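Local coordinates for protein probable porin (Pseudomonas aeruginosa, PDB 2Y0H) that probably works as an outer-membrane porin of the OprD family, a barrel that lets small solutes through the bacterial outer membrane, at residues Q292-P297 with R323-R328. Residues are numbered along the deposited sequence; the frame is centred on the assembly and turned at random.
Sequences QTFTRP and RYVQGR
One face of the Phe294 ring is met by Val325 CG1, a CH-pi contact in which the methyl stands over the middle of the ring, 3.3 Å from its centroid and 9° off the normal. Gly327 N lies close to the ring plane, beside Phe294 CE2 at 3.6 Å. The contact joins an inward-folded loop of the OprD-type beta-barrel to the inner side of its wall: Phe294 sits in the connection between strands 259-269 and 300-309, and Val325 and Gly327 are alternate residues of strand 318-330. Val325 meets the ring head-on from the strand, with CG1 anti to the backbone N (chi1 172°), which sets this methyl rather than CG2 against the ring face. Having no side chain, Gly327 lets the ring edge come down to the strand backbone. Glu341 and Glu343 of strand 339-351 and Ser301 of strand 300-309 also touch the buried ring, while Gln266 NE2, on strand 259-269, hydrogen-bonds to Phe294 O. Within the loop, Thr293 OG1 and Thr295 OG1 share a hydrogen bond of 2.5 Å. The side chains of Tyr324 and Gln326 leave the strand on the side turned away from the loop, and Gln326 touches a bound C8E detergent. Between these two, Tyr324 OH donates to a lone pair of Gln326 OE1, in the carbonyl plane, at 2.5 Å and a C=O...O angle of 136°.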
ATOM      1  N   GLN A 292      -7.003  -9.779   5.125  1.00 31.03           N
ATOM      2  CA  GLN A 292      -7.923  -9.661   3.984  1.00 29.81           C
ATOM      3  C   GLN A 292      -8.114  -8.232   3.484  1.00 29.56           C
ATOM      4  O   GLN A 292      -7.982  -7.266   4.246  1.00 33.17           O
ATOM      5  CB  GLN A 292      -9.275 -10.287   4.311  1.00 30.32           C
ATOM      6  CG  GLN A 292      -9.241 -11.800   4.276  1.00 31.21           C
ATOM      7  CD  GLN A 292      -8.775 -12.331   2.927  1.00 34.10           C
ATOM      8  OE1 GLN A 292      -7.736 -12.980   2.825  1.00 38.19           O
ATOM      9  NE2 GLN A 292      -9.542 -12.052   1.889  1.00 31.16           N
ATOM     10  N   THR A 293      -8.410  -8.103   2.197  1.00 28.69           N
ATOM     11  CA  THR A 293      -8.636  -6.787   1.603  1.00 32.97           C
ATOM     12  C   THR A 293     -10.124  -6.437   1.495  1.00 29.54           C
ATOM     13  O   THR A 293     -10.462  -5.291   1.221  1.00 28.41           O
ATOM     14  CB  THR A 293      -7.971  -6.646   0.200  1.00 27.48           C
ATOM     15  OG1 THR A 293      -8.697  -7.414  -0.760  1.00 28.93           O
ATOM     16  CG2 THR A 293      -6.514  -7.117   0.224  1.00 27.82           C
ATOM     17  N   PHE A 294     -11.000  -7.419   1.715  1.00 29.23           N
ATOM     18  CA  PHE A 294     -12.452  -7.207   1.654  1.00 26.14           C
ATOM     19  C   PHE A 294     -12.899  -6.622   0.315  1.00 27.49           C
ATOM     20  O   PHE A 294     -13.732  -5.713   0.254  1.00 27.84           O
ATOM     21  CB  PHE A 294     -12.912  -6.336   2.831  1.00 30.45           C
ATOM     22  CG  PHE A 294     -12.877  -7.056   4.145  1.00 28.06           C
ATOM     23  CD1 PHE A 294     -11.683  -7.214   4.829  1.00 26.71           C
ATOM     24  CD2 PHE A 294     -14.030  -7.618   4.672  1.00 24.31           C
ATOM     25  CE1 PHE A 294     -11.642  -7.904   6.033  1.00 24.80           C
ATOM     26  CE2 PHE A 294     -13.997  -8.312   5.883  1.00 25.48           C
ATOM     27  CZ  PHE A 294     -12.800  -8.457   6.556  1.00 25.36           C
ATOM     28  N   THR A 295     -12.325  -7.155  -0.758  1.00 25.29           N
ATOM     29  CA  THR A 295     -12.646  -6.727  -2.114  1.00 28.00           C
ATOM     30  C   THR A 295     -13.090  -7.912  -2.966  1.00 28.06           C
ATOM     31  O   THR A 295     -12.923  -7.902  -4.180  1.00 29.17           O
ATOM     32  CB  THR A 295     -11.439  -6.036  -2.784  1.00 28.80           C
ATOM     33  OG1 THR A 295     -10.277  -6.878  -2.676  1.00 23.61           O
ATOM     34  CG2 THR A 295     -11.164  -4.672  -2.112  1.00 28.84           C
ATOM     35  N   ARG A 296     -13.656  -8.932  -2.326  1.00 30.04           N
ATOM     36  CA  ARG A 296     -14.086 -10.142  -3.037  1.00 30.89           C
ATOM     37  C   ARG A 296     -15.337  -9.845  -3.855  1.00 27.48           C
ATOM     38  O   ARG A 296     -15.998  -8.832  -3.617  1.00 26.33           O
ATOM     39  CB  ARG A 296     -14.312 -11.290  -2.045  1.00 31.06           C
ATOM     40  CG  ARG A 296     -13.018 -11.786  -1.422  1.00 32.31           C
ATOM     41  CD  ARG A 296     -13.254 -12.641  -0.198  1.00 33.81           C
ATOM     42  NE  ARG A 296     -13.847 -13.927  -0.542  1.00 37.00           N
ATOM     43  CZ  ARG A 296     -13.931 -14.951   0.302  1.00 39.66           C
ATOM     44  NH1 ARG A 296     -13.458 -14.830   1.537  1.00 35.23           N
ATOM     45  NH2 ARG A 296     -14.482 -16.094  -0.087  1.00 32.03           N
ATOM     46  N   PRO A 297     -15.665 -10.713  -4.831  1.00 31.09           N
ATOM     47  CA  PRO A 297     -16.760 -10.339  -5.745  1.00 28.83           C
ATOM     48  C   PRO A 297     -18.057 -10.011  -4.983  1.00 33.16           C
ATOM     49  O   PRO A 297     -18.487 -10.798  -4.133  1.00 33.15           O
ATOM     50  CB  PRO A 297     -16.931 -11.586  -6.625  1.00 30.55           C
ATOM     51  CG  PRO A 297     -15.608 -12.334  -6.512  1.00 26.09           C
ATOM     52  CD  PRO A 297     -15.106 -12.051  -5.130  1.00 27.87           C
ATOM     53  N   ARG A 323      -8.973  -2.307  14.980  1.00 26.27           N
ATOM     54  CA  ARG A 323      -9.993  -2.114  13.975  1.00 30.06           C
ATOM     55  C   ARG A 323     -10.669  -3.442  13.685  1.00 30.00           C
ATOM     56  O   ARG A 323     -10.091  -4.508  13.896  1.00 29.25           O
ATOM     57  CB  ARG A 323      -9.387  -1.508  12.699  1.00 26.14           C
ATOM     58  CG  ARG A 323      -8.286  -2.364  12.073  1.00 28.97           C
ATOM     59  CD  ARG A 323      -7.622  -1.672  10.871  1.00 27.83           C
ATOM     60  NE  ARG A 323      -6.505  -2.459  10.354  1.00 30.10           N
ATOM     61  CZ  ARG A 323      -5.581  -1.999   9.520  1.00 27.08           C
ATOM     62  NH1 ARG A 323      -5.621  -0.743   9.097  1.00 24.43           N
ATOM     63  NH2 ARG A 323      -4.606  -2.798   9.121  1.00 27.74           N
ATOM     64  N   TYR A 324     -11.903  -3.364  13.210  1.00 29.41           N
ATOM     65  CA  TYR A 324     -12.699  -4.537  12.930  1.00 27.18           C
ATOM     66  C   TYR A 324     -13.449  -4.273  11.636  1.00 28.24           C
ATOM     67  O   TYR A 324     -14.011  -3.195  11.438  1.00 28.22           O
ATOM     68  CB  TYR A 324     -13.674  -4.799  14.087  1.00 31.42           C
ATOM     69  CG  TYR A 324     -14.706  -5.872  13.809  1.00 31.01           C
ATOM     70  CD1 TYR A 324     -14.453  -7.205  14.106  1.00 32.14           C
ATOM     71  CD2 TYR A 324     -15.935  -5.549  13.253  1.00 30.27           C
ATOM     72  CE1 TYR A 324     -15.400  -8.187  13.859  1.00 32.10           C
ATOM     73  CE2 TYR A 324     -16.885  -6.522  13.003  1.00 29.78           C
ATOM     74  CZ  TYR A 324     -16.611  -7.839  13.310  1.00 31.09           C
ATOM     75  OH  TYR A 324     -17.556  -8.806  13.052  1.00 34.12           O
ATOM     76  N   VAL A 325     -13.435  -5.253  10.743  1.00 30.06           N
ATOM     77  CA  VAL A 325     -14.138  -5.144   9.477  1.00 26.13           C
ATOM     78  C   VAL A 325     -14.972  -6.390   9.291  1.00 25.75           C
ATOM     79  O   VAL A 325     -14.507  -7.502   9.539  1.00 28.19           O
ATOM     80  CB  VAL A 325     -13.163  -5.041   8.298  1.00 27.12           C
ATOM     81  CG1 VAL A 325     -13.929  -5.139   6.970  1.00 28.35           C
ATOM     82  CG2 VAL A 325     -12.362  -3.746   8.381  1.00 25.53           C
ATOM     83  N   GLN A 326     -16.201  -6.204   8.843  1.00 29.10           N
ATOM     84  CA  GLN A 326     -17.115  -7.315   8.652  1.00 30.94           C
ATOM     85  C   GLN A 326     -17.659  -7.259   7.234  1.00 27.84           C
ATOM     86  O   GLN A 326     -18.180  -6.223   6.808  1.00 27.39           O
ATOM     87  CB  GLN A 326     -18.251  -7.210   9.672  1.00 30.20           C
ATOM     88  CG  GLN A 326     -19.285  -8.324   9.603  1.00 34.47           C
ATOM     89  CD  GLN A 326     -20.227  -8.292  10.799  1.00 33.74           C
ATOM     90  OE1 GLN A 326     -19.784  -8.269  11.945  1.00 36.94           O
ATOM     91  NE2 GLN A 326     -21.526  -8.271  10.535  1.00 33.74           N
ATOM     92  N   GLY A 327     -17.534  -8.367   6.510  1.00 29.56           N
ATOM     93  CA  GLY A 327     -17.954  -8.442   5.118  1.00 27.70           C
ATOM     94  C   GLY A 327     -19.056  -9.463   4.850  1.00 31.95           C
ATOM     95  O   GLY A 327     -19.156 -10.481   5.533  1.00 34.19           O
ATOM     96  N   ARG A 328     -19.875  -9.200   3.837  1.00 30.18           N
ATOM     97  CA  ARG A 328     -21.004 -10.065   3.518  1.00 33.25           C
ATOM     98  C   ARG A 328     -21.304 -10.043   2.025  1.00 34.81           C
ATOM     99  O   ARG A 328     -20.706  -9.261   1.274  1.00 33.95           O
ATOM    100  CB  ARG A 328     -22.245  -9.596   4.285  1.00 36.53           C
ATOM    101  CG  ARG A 328     -22.688  -8.198   3.895  1.00 36.97           C
ATOM    102  CD  ARG A 328     -23.792  -7.662   4.806  1.00 36.10           C
ATOM    103  NE  ARG A 328     -24.390  -6.456   4.237  1.00 37.53           N
ATOM    104  CZ  ARG A 328     -23.871  -5.238   4.348  1.00 35.24           C
ATOM    105  NH1 ARG A 328     -22.731  -5.063   5.013  1.00 35.03           N
ATOM    106  NH2 ARG A 328     -24.483  -4.199   3.785  1.00 34.19           N
TER